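Local coordinates for protein sulfate transporter 4.1, chloroplastic (Arabidopsis thaliana, PDB 7LHV) that carries sulfate across a membrane together with protons, as an H(+)/sulfate cotransporter that may play a part in regulating sulfate assimilation, at residues A497-A502 against S543-R548; I530-S535 against M576-H581; G505-T510 against R634-V639; L183-L188 against V374-G379. All coordinates share one frame; numbering follows the deposited sequence.

How the interactions relate
Interactions 1, 2 and 3 lie in the STAS domain; interaction 4 joins two transmembrane helices far away. Interactions 1 and 2 have centres 11 Å apart and share a sheet. Strands 501-504 and 527-533 pair there, A502 O to R532 N at 2.9 Å, and H500 ND1 meets D534 OD2 at 2.9 Å. Interaction 3 is centred 13 Å from interaction 2, and V639 CG2 of the one touches I530 CD1 of the other at 3.8 Å. Interaction 4 is centred 45 Å from interaction 1. Bound lipid lies near interaction 1, where the N498 side chain is about 5 Å from a phosphatidylcholine; the V185 side chain of interaction 4 is about 11 Å from a bound S1P.

Interaction 1. Residues A497-A502 against S543-R548; sequences ANPHIA and SYIKDR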
# COMPACT_ATOMS: atom_id res chain seq x y z
N ALA A 497 -0.43 11.31 1.80
CA ALA A 497 0.79 12.11 1.75
C ALA A 497 0.55 13.57 1.40
O ALA A 497 1.51 14.34 1.35
CB ALA A 497 1.77 11.50 0.75
N ASN A 498 -0.69 13.98 1.16
CA ASN A 498 -1.00 15.37 0.83
C ASN A 498 -2.15 15.87 1.70
O ASN A 498 -3.26 16.10 1.22
CB ASN A 498 -1.36 15.52 -0.66
CG ASN A 498 -0.18 15.22 -1.56
OD1 ASN A 498 0.96 15.54 -1.24
ND2 ASN A 498 -0.46 14.61 -2.71
N PRO A 499 -1.90 16.04 3.00
CA PRO A 499 -2.95 16.55 3.88
C PRO A 499 -3.24 18.02 3.61
O PRO A 499 -2.41 18.77 3.08
CB PRO A 499 -2.37 16.36 5.28
CG PRO A 499 -0.91 16.44 5.07
CD PRO A 499 -0.65 15.81 3.73
N HIS A 500 -4.45 18.43 3.97
CA HIS A 500 -4.87 19.81 3.78
C HIS A 500 -4.36 20.66 4.94
O HIS A 500 -4.54 20.30 6.11
CB HIS A 500 -6.39 19.90 3.68
CG HIS A 500 -6.89 21.26 3.31
ND1 HIS A 500 -7.57 22.07 4.20
CD2 HIS A 500 -6.80 21.96 2.16
CE1 HIS A 500 -7.89 23.21 3.60
NE2 HIS A 500 -7.43 23.17 2.36
N ILE A 501 -3.73 21.78 4.61
CA ILE A 501 -3.20 22.71 5.59
C ILE A 501 -3.80 24.08 5.30
O ILE A 501 -3.73 24.56 4.16
CB ILE A 501 -1.66 22.76 5.56
CG1 ILE A 501 -1.09 21.50 6.21
CG2 ILE A 501 -1.15 24.01 6.24
CD1 ILE A 501 0.41 21.39 6.10
N ALA A 502 -4.38 24.71 6.32
CA ALA A 502 -5.13 25.94 6.16
C ALA A 502 -4.42 27.11 6.81
O ALA A 502 -3.97 27.01 7.96
CB ALA A 502 -6.54 25.80 6.75
N SER A 543 6.33 14.40 5.90
CA SER A 543 7.20 15.08 4.94
C SER A 543 6.50 16.27 4.30
O SER A 543 7.10 17.34 4.15
CB SER A 543 7.67 14.09 3.87
OG SER A 543 8.39 13.02 4.46
N TYR A 544 5.24 16.10 3.90
CA TYR A 544 4.50 17.21 3.31
C TYR A 544 4.33 18.35 4.30
O TYR A 544 4.46 19.52 3.94
CB TYR A 544 3.14 16.72 2.82
CG TYR A 544 2.29 17.79 2.18
CD1 TYR A 544 2.42 18.11 0.84
CD2 TYR A 544 1.35 18.49 2.92
CE1 TYR A 544 1.64 19.09 0.25
CE2 TYR A 544 0.57 19.47 2.35
CZ TYR A 544 0.71 19.77 1.02
OH TYR A 544 -0.07 20.74 0.45
N ILE A 545 4.04 18.02 5.56
CA ILE A 545 3.88 19.05 6.58
C ILE A 545 5.20 19.77 6.82
O ILE A 545 5.24 20.99 6.98
CB ILE A 545 3.31 18.44 7.87
CG1 ILE A 545 1.89 17.92 7.62
CG2 ILE A 545 3.30 19.47 8.99
CD1 ILE A 545 1.42 16.93 8.64
N LYS A 546 6.30 19.02 6.83
CA LYS A 546 7.61 19.64 6.99
C LYS A 546 7.90 20.61 5.84
O LYS A 546 8.39 21.72 6.07
CB LYS A 546 8.70 18.58 7.07
CG LYS A 546 8.99 18.10 8.48
CD LYS A 546 10.33 17.39 8.58
CE LYS A 546 10.34 16.11 7.77
NZ LYS A 546 11.20 15.07 8.40
N ASP A 547 7.59 20.21 4.61
CA ASP A 547 7.82 21.09 3.47
C ASP A 547 6.95 22.34 3.55
O ASP A 547 7.41 23.46 3.28
CB ASP A 547 7.55 20.34 2.17
CG ASP A 547 8.48 19.17 1.96
OD1 ASP A 547 9.26 18.86 2.89
OD2 ASP A 547 8.45 18.56 0.88
N ARG A 548 5.68 22.17 3.92
CA ARG A 548 4.78 23.31 4.02
C ARG A 548 5.23 24.28 5.10
O ARG A 548 5.11 25.50 4.94
CB ARG A 548 3.35 22.84 4.29
CG ARG A 548 2.70 22.14 3.12
CD ARG A 548 2.53 23.11 1.96
NE ARG A 548 1.79 24.30 2.36
CZ ARG A 548 0.47 24.43 2.30
NH1 ARG A 548 -0.30 23.45 1.84
NH2 ARG A 548 -0.10 25.56 2.71
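The chain leading into strand 501-504 passes across the start of helix 542-560, with the CA atoms of N498 and Y544 6.3 Å apart. This is the helix-on-sheet packing of the STAS fold, seen at an edge strand of this chain's sheet. The Y544 ring carries much of it. Its CG is anti to the backbone N (chi1 -180°), which carries CG toward the 497-502 segment. N498 CA sits over the centre of one face, while R548 CG covers the opposite face nearer the rim. P499 slides past the ring in the opposite sense, its CD 3.4 Å from Y544 CD2. I501 reaches further along the helix. Its CD1 meets R548 CB at 3.7 Å and I545 CG1 at 4.1 Å. I501 also packs on V531 and I545 on I533, both in the next strand, so this apolar patch continues against the sheet. The R548 chain bends at chi2 and chi3 and turns its guanidinium back toward the tyrosine. I501 CG2 lies over one face of that group, offset toward the rim. R548 NH1 donates to Y544 OH at 3.1 Å, with the oxygen 5° out of the guanidinium plane.

Interaction 2. Residues I530-S535 against M576-H581; sequences IVRIDS and MSPVTH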
# COMPACT_ATOMS: atom_id res chain seq x y z
N ILE A 530 -0.82 31.91 10.95
CA ILE A 530 -1.55 30.90 11.71
C ILE A 530 -1.85 29.74 10.79
O ILE A 530 -2.52 29.90 9.77
CB ILE A 530 -2.84 31.47 12.32
CG1 ILE A 530 -2.55 32.82 12.98
CG2 ILE A 530 -3.42 30.50 13.33
CD1 ILE A 530 -3.78 33.65 13.22
N VAL A 531 -1.35 28.55 11.14
CA VAL A 531 -1.43 27.37 10.30
C VAL A 531 -2.19 26.29 11.06
O VAL A 531 -1.88 26.02 12.23
CB VAL A 531 -0.04 26.87 9.89
CG1 VAL A 531 -0.12 25.48 9.31
CG2 VAL A 531 0.57 27.82 8.88
N ARG A 532 -3.16 25.67 10.40
CA ARG A 532 -3.92 24.56 10.96
C ARG A 532 -3.72 23.33 10.09
O ARG A 532 -3.92 23.40 8.87
CB ARG A 532 -5.41 24.90 11.06
CG ARG A 532 -6.27 23.88 11.76
CD ARG A 532 -7.73 24.24 11.61
NE ARG A 532 -8.16 24.14 10.22
CZ ARG A 532 -9.11 24.89 9.67
NH1 ARG A 532 -9.75 25.81 10.37
NH2 ARG A 532 -9.41 24.72 8.39
N ILE A 533 -3.33 22.22 10.71
CA ILE A 533 -3.16 20.96 10.01
C ILE A 533 -4.47 20.19 10.14
O ILE A 533 -4.78 19.65 11.21
CB ILE A 533 -1.98 20.16 10.56
CG1 ILE A 533 -0.68 20.93 10.37
CG2 ILE A 533 -1.90 18.81 9.88
CD1 ILE A 533 -0.18 21.60 11.63
N ASP A 534 -5.23 20.11 9.06
CA ASP A 534 -6.55 19.49 9.10
C ASP A 534 -6.46 17.97 8.98
O ASP A 534 -7.15 17.38 8.15
CB ASP A 534 -7.43 20.04 7.98
CG ASP A 534 -7.70 21.52 8.12
OD1 ASP A 534 -7.94 21.98 9.26
OD2 ASP A 534 -7.68 22.24 7.10
N SER A 535 -5.64 17.34 9.82
CA SER A 535 -5.46 15.90 9.80
C SER A 535 -4.56 15.46 10.95
O SER A 535 -3.77 16.26 11.45
CB SER A 535 -4.85 15.44 8.48
OG SER A 535 -3.70 16.21 8.16
N MET A 576 -3.60 22.91 16.35
CA MET A 576 -3.60 21.45 16.39
C MET A 576 -4.91 20.90 16.92
O MET A 576 -4.96 19.75 17.37
CB MET A 576 -2.41 20.94 17.20
CG MET A 576 -1.08 21.26 16.54
SD MET A 576 0.38 20.77 17.46
CE MET A 576 0.28 19.00 17.30
N SER A 577 -5.97 21.70 16.90
CA SER A 577 -7.29 21.20 17.28
C SER A 577 -7.80 20.07 16.39
O SER A 577 -8.33 19.09 16.94
CB SER A 577 -8.29 22.36 17.37
OG SER A 577 -8.34 23.12 16.18
N PRO A 578 -7.70 20.13 15.05
CA PRO A 578 -8.13 18.97 14.26
C PRO A 578 -7.14 17.83 14.25
O PRO A 578 -7.48 16.75 13.75
CB PRO A 578 -8.29 19.57 12.85
CG PRO A 578 -7.29 20.62 12.81
CD PRO A 578 -7.23 21.22 14.18
N VAL A 579 -5.93 18.02 14.78
CA VAL A 579 -4.93 16.96 14.83
C VAL A 579 -5.36 15.99 15.93
O VAL A 579 -5.20 16.27 17.12
CB VAL A 579 -3.53 17.52 15.09
CG1 VAL A 579 -2.51 16.40 15.06
CG2 VAL A 579 -3.18 18.57 14.05
N THR A 580 -5.91 14.85 15.52
CA THR A 580 -6.42 13.89 16.50
C THR A 580 -5.30 13.28 17.33
O THR A 580 -5.42 13.15 18.55
CB THR A 580 -7.22 12.80 15.79
OG1 THR A 580 -8.32 13.39 15.09
CG2 THR A 580 -7.76 11.80 16.80
N HIS A 581 -4.19 12.92 16.68
CA HIS A 581 -3.08 12.28 17.37
C HIS A 581 -1.80 12.55 16.60
O HIS A 581 -1.82 12.88 15.42
CB HIS A 581 -3.32 10.77 17.51
CG HIS A 581 -3.75 10.11 16.24
ND1 HIS A 581 -2.87 9.80 15.23
CD2 HIS A 581 -4.96 9.69 15.82
CE1 HIS A 581 -3.52 9.23 14.24
NE2 HIS A 581 -4.80 9.15 14.57
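R532 CG stands anti to the backbone N (chi1 -174°), and this brings it to P578 CG at 3.6 Å; D534 CG is anti to its own carbonyl carbon (chi1 -63°), which places CG beside the backbone N, and the carboxylate meets the arginine. The contact lies at the C-terminal ends of two neighbouring parallel strands, 527-533 and 569-575. Helix 542-560 links them in a beta-alpha-beta unit of the STAS domain. The R532 and P578 side chains cross at about a right angle, and the aliphatic part of the arginine lies against the proline ring. The guanidinium goes on to form a salt bridge with D534. R532 NH2 donates to D534 OD2 at 3.3 Å, meeting it on the syn side. The same OD2 accepts from H500 ND1, so the carboxylate ties strand 527-533 to the chain before strand 501-504. An alanine in place of R532 would probably leave the D534 carboxylate without its guanidinium mate and open a gap beside the P578 ring. D534 is the centre of an inverse gamma turn, closed by a weak bond from S535 N to I533 O. T580 packs on H500 of the second subunit. V579 CG2 fits beside the turn, 3.4 Å from I533 O, 3.5 Å from S535 O and 4.0 Å from I533 CB.

Interaction 3. Residues G505-T510 against R634-V639; sequences GRLPGT and RVHDAV
L507 and H636 meet through a CH-pi contact. L507 CB stands over the face of the imidazole, 3.6 Å from the ring centroid and 13° off the normal. Both methyl groups of the leucine are also engaged. CD1 lies against the helix backbone, 3.5 Å from H636 CA. CD2 packs against two valines, 3.5 Å from V639 CG2 and 3.7 Å from V635 CG2. P508 adds a smaller contact, crossing H636 at about a right angle with its CD 3.5 Å from H636 NE2. The first torsion of the histidine puts CG anti to the carbonyl carbon (chi1 -60°), which sets CG beside the backbone N; the ring then turns a face to L507. Replacing H636 by an alanine would probably leave L507 CB and the P508 ring without their cover, and only the CD1 end of the leucine would still meet this residue. Beyond this shell, P508 is the centre of an inverse gamma turn, with a weak bond from G509 N to L507 O. V635 and V639 both rest on I530 of strand 527-533, and V639 also touches I573 of strand 569-575. The contact thus ties the loop after strand 501-504 to the C-terminal helix 635-643 of the STAS domain, on its sheet. On the opposite face of the H636 ring lies R634 NH2, not hydrogen-bonded to it. R506 NE is 6.6 Å from H636 NE2. Two arginines this near would probably disfavour a proton on the imidazole, which suits an apolar contact with a neutral ring.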
# COMPACT_ATOMS: atom_id res chain seq x y z
N GLY A 505 -7.23 33.18 8.99
CA GLY A 505 -7.25 34.63 9.03
C GLY A 505 -7.66 35.14 10.38
O GLY A 505 -6.86 35.12 11.32
N ARG A 506 -8.90 35.61 10.50
CA ARG A 506 -9.39 36.09 11.79
C ARG A 506 -9.42 34.94 12.79
O ARG A 506 -9.55 33.77 12.43
CB ARG A 506 -10.78 36.71 11.63
CG ARG A 506 -11.32 37.36 12.88
CD ARG A 506 -10.35 38.37 13.47
NE ARG A 506 -10.95 39.14 14.54
CZ ARG A 506 -10.36 40.16 15.16
NH1 ARG A 506 -9.14 40.55 14.83
NH2 ARG A 506 -11.01 40.80 16.12
N LEU A 507 -9.27 35.30 14.07
CA LEU A 507 -9.04 34.29 15.10
C LEU A 507 -10.12 33.22 15.15
O LEU A 507 -9.78 32.03 15.08
CB LEU A 507 -8.87 34.99 16.45
CG LEU A 507 -7.66 35.92 16.47
CD1 LEU A 507 -7.60 36.70 17.77
CD2 LEU A 507 -6.43 35.10 16.25
N PRO A 508 -11.45 33.56 15.24
CA PRO A 508 -12.49 32.53 15.11
C PRO A 508 -12.83 32.26 13.65
O PRO A 508 -14.00 32.20 13.27
CB PRO A 508 -13.67 33.14 15.87
CG PRO A 508 -13.53 34.59 15.63
CD PRO A 508 -12.05 34.88 15.53
N GLY A 509 -11.80 32.11 12.82
CA GLY A 509 -12.00 31.91 11.40
C GLY A 509 -11.42 30.61 10.89
O GLY A 509 -11.06 29.73 11.67
N THR A 510 -11.33 30.49 9.58
CA THR A 510 -10.90 29.26 8.93
C THR A 510 -10.14 29.65 7.67
O THR A 510 -9.70 30.80 7.53
CB THR A 510 -12.10 28.34 8.67
OG1 THR A 510 -11.68 27.16 7.97
CG2 THR A 510 -13.17 29.05 7.86
N ARG A 634 -6.22 28.53 23.10
CA ARG A 634 -7.00 29.19 22.06
C ARG A 634 -6.05 29.92 21.13
O ARG A 634 -4.87 30.10 21.43
CB ARG A 634 -8.02 30.17 22.67
CG ARG A 634 -9.09 29.49 23.52
CD ARG A 634 -9.97 30.51 24.23
NE ARG A 634 -10.83 31.24 23.31
CZ ARG A 634 -10.74 32.54 23.08
NH1 ARG A 634 -9.83 33.29 23.69
NH2 ARG A 634 -11.59 33.12 22.23
N VAL A 635 -6.57 30.33 19.97
CA VAL A 635 -5.76 31.14 19.06
C VAL A 635 -5.79 32.61 19.47
O VAL A 635 -4.84 33.34 19.20
CB VAL A 635 -6.24 30.95 17.61
CG1 VAL A 635 -7.65 31.48 17.43
CG2 VAL A 635 -5.29 31.64 16.65
N HIS A 636 -6.87 33.05 20.12
CA HIS A 636 -7.01 34.46 20.44
C HIS A 636 -5.89 34.94 21.36
O HIS A 636 -5.21 35.92 21.06
CB HIS A 636 -8.38 34.72 21.08
CG HIS A 636 -9.54 34.35 20.21
ND1 HIS A 636 -9.81 33.05 19.84
CD2 HIS A 636 -10.51 35.11 19.65
CE1 HIS A 636 -10.89 33.02 19.08
NE2 HIS A 636 -11.34 34.26 18.95
N ASP A 637 -5.68 34.23 22.47
CA ASP A 637 -4.63 34.63 23.41
C ASP A 637 -3.24 34.43 22.82
O ASP A 637 -2.33 35.22 23.11
CB ASP A 637 -4.79 33.87 24.72
CG ASP A 637 -4.64 32.37 24.57
OD1 ASP A 637 -4.44 31.90 23.43
OD2 ASP A 637 -4.72 31.65 25.59
N ALA A 638 -3.05 33.40 21.99
CA ALA A 638 -1.76 33.20 21.34
C ALA A 638 -1.40 34.39 20.45
O ALA A 638 -0.30 34.93 20.53
CB ALA A 638 -1.78 31.91 20.51
N VAL A 639 -2.34 34.83 19.61
CA VAL A 639 -2.08 35.98 18.76
C VAL A 639 -1.95 37.25 19.59
O VAL A 639 -1.13 38.12 19.28
CB VAL A 639 -3.16 36.10 17.68
CG1 VAL A 639 -3.08 37.44 16.98
CG2 VAL A 639 -3.00 34.98 16.67

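Interaction 4. Residues L183-L188 against V374-G379; sequences LLVGIL and VANILG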
# COMPACT_ATOMS: atom_id res chain seq x y z
N LEU A 183 -9.95 -25.84 -0.13
CA LEU A 183 -9.46 -25.96 1.24
C LEU A 183 -8.57 -24.79 1.62
O LEU A 183 -8.68 -24.24 2.73
CB LEU A 183 -8.71 -27.28 1.42
CG LEU A 183 -8.05 -27.48 2.78
CD1 LEU A 183 -9.10 -27.58 3.87
CD2 LEU A 183 -7.17 -28.71 2.77
N LEU A 184 -7.66 -24.40 0.73
CA LEU A 184 -6.78 -23.27 1.01
C LEU A 184 -7.57 -21.98 1.14
O LEU A 184 -7.27 -21.15 2.01
CB LEU A 184 -5.72 -23.15 -0.09
CG LEU A 184 -4.74 -24.31 -0.22
CD1 LEU A 184 -3.92 -24.15 -1.48
CD2 LEU A 184 -3.85 -24.40 1.00
N VAL A 185 -8.57 -21.78 0.29
CA VAL A 185 -9.41 -20.59 0.38
C VAL A 185 -10.14 -20.57 1.71
O VAL A 185 -10.23 -19.53 2.37
CB VAL A 185 -10.38 -20.52 -0.81
CG1 VAL A 185 -11.51 -19.56 -0.52
CG2 VAL A 185 -9.64 -20.10 -2.06
N GLY A 186 -10.69 -21.71 2.13
CA GLY A 186 -11.37 -21.77 3.41
C GLY A 186 -10.46 -21.47 4.58
O GLY A 186 -10.84 -20.75 5.51
N ILE A 187 -9.24 -22.01 4.55
CA ILE A 187 -8.29 -21.74 5.63
C ILE A 187 -7.92 -20.26 5.67
O ILE A 187 -7.88 -19.65 6.74
CB ILE A 187 -7.05 -22.64 5.48
CG1 ILE A 187 -7.32 -24.02 6.07
CG2 ILE A 187 -5.84 -22.01 6.15
CD1 ILE A 187 -6.27 -25.05 5.74
N LEU A 188 -7.65 -19.67 4.50
CA LEU A 188 -7.31 -18.25 4.47
C LEU A 188 -8.47 -17.39 4.96
O LEU A 188 -8.26 -16.41 5.68
CB LEU A 188 -6.89 -17.83 3.06
CG LEU A 188 -5.46 -18.17 2.66
CD1 LEU A 188 -5.20 -17.76 1.22
CD2 LEU A 188 -4.47 -17.50 3.59
N VAL A 374 -15.38 -21.71 6.99
CA VAL A 374 -15.80 -23.01 7.49
C VAL A 374 -16.56 -23.78 6.41
O VAL A 374 -16.35 -24.98 6.21
CB VAL A 374 -16.64 -22.85 8.77
CG1 VAL A 374 -17.29 -24.17 9.14
CG2 VAL A 374 -15.76 -22.36 9.90
N ALA A 375 -17.45 -23.08 5.70
CA ALA A 375 -18.19 -23.73 4.61
C ALA A 375 -17.24 -24.25 3.54
O ALA A 375 -17.41 -25.37 3.05
CB ALA A 375 -19.20 -22.75 4.02
N ASN A 376 -16.24 -23.45 3.17
CA ASN A 376 -15.29 -23.88 2.15
C ASN A 376 -14.47 -25.07 2.62
O ASN A 376 -14.20 -25.99 1.85
CB ASN A 376 -14.38 -22.71 1.76
CG ASN A 376 -14.97 -21.87 0.66
OD1 ASN A 376 -15.42 -22.38 -0.36
ND2 ASN A 376 -14.96 -20.55 0.86
N ILE A 377 -14.06 -25.06 3.89
CA ILE A 377 -13.25 -26.17 4.41
C ILE A 377 -14.05 -27.47 4.38
O ILE A 377 -13.56 -28.51 3.92
CB ILE A 377 -12.76 -25.85 5.84
CG1 ILE A 377 -11.64 -24.82 5.79
CG2 ILE A 377 -12.30 -27.11 6.54
CD1 ILE A 377 -11.26 -24.29 7.15
N LEU A 378 -15.30 -27.43 4.84
CA LEU A 378 -16.12 -28.64 4.82
C LEU A 378 -16.44 -29.07 3.39
O LEU A 378 -16.44 -30.28 3.09
CB LEU A 378 -17.40 -28.44 5.62
CG LEU A 378 -17.32 -28.70 7.13
CD1 LEU A 378 -17.01 -30.16 7.38
CD2 LEU A 378 -16.32 -27.81 7.82
N GLY A 379 -16.69 -28.12 2.49
CA GLY A 379 -16.90 -28.48 1.10
C GLY A 379 -15.69 -29.16 0.49
O GLY A 379 -15.83 -30.13 -0.26
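The amide of N376 is the flat group of this contact, and V185 CG1 lies 3.8 Å from its ND2. The two helices belong to the transmembrane domain of the SLC26/SulP family and pack as a nearly antiparallel pair, 153° between their directions. The amide is also fixed by polar partners outside the two segments. ND2 donates to E189 OE2, one turn on along helix 173-194, and OD1 accepts from A387 N, just before strand 388-389. These bonds set the rotation of the group. The helix axes come within 7.3 Å. G186 probably allows this close approach, because a side chain here would point toward the other helix. N376 CB instead lies over the bare backbone, 3.6 Å from G186 CA. I377 fills the neighbouring place. Its CG1 is anti to the carbonyl carbon (chi1 -74°) and comes to rest 3.8 Å from G186 C. The isoleucine then meets two residues one turn apart, beside the glycine. It crosses I187 at about a right angle, with I377 CD1 4.1 Å from I187 CG1. Its other branch points to L183, where I377 CG2 is 4.2 Å from L183 CD1.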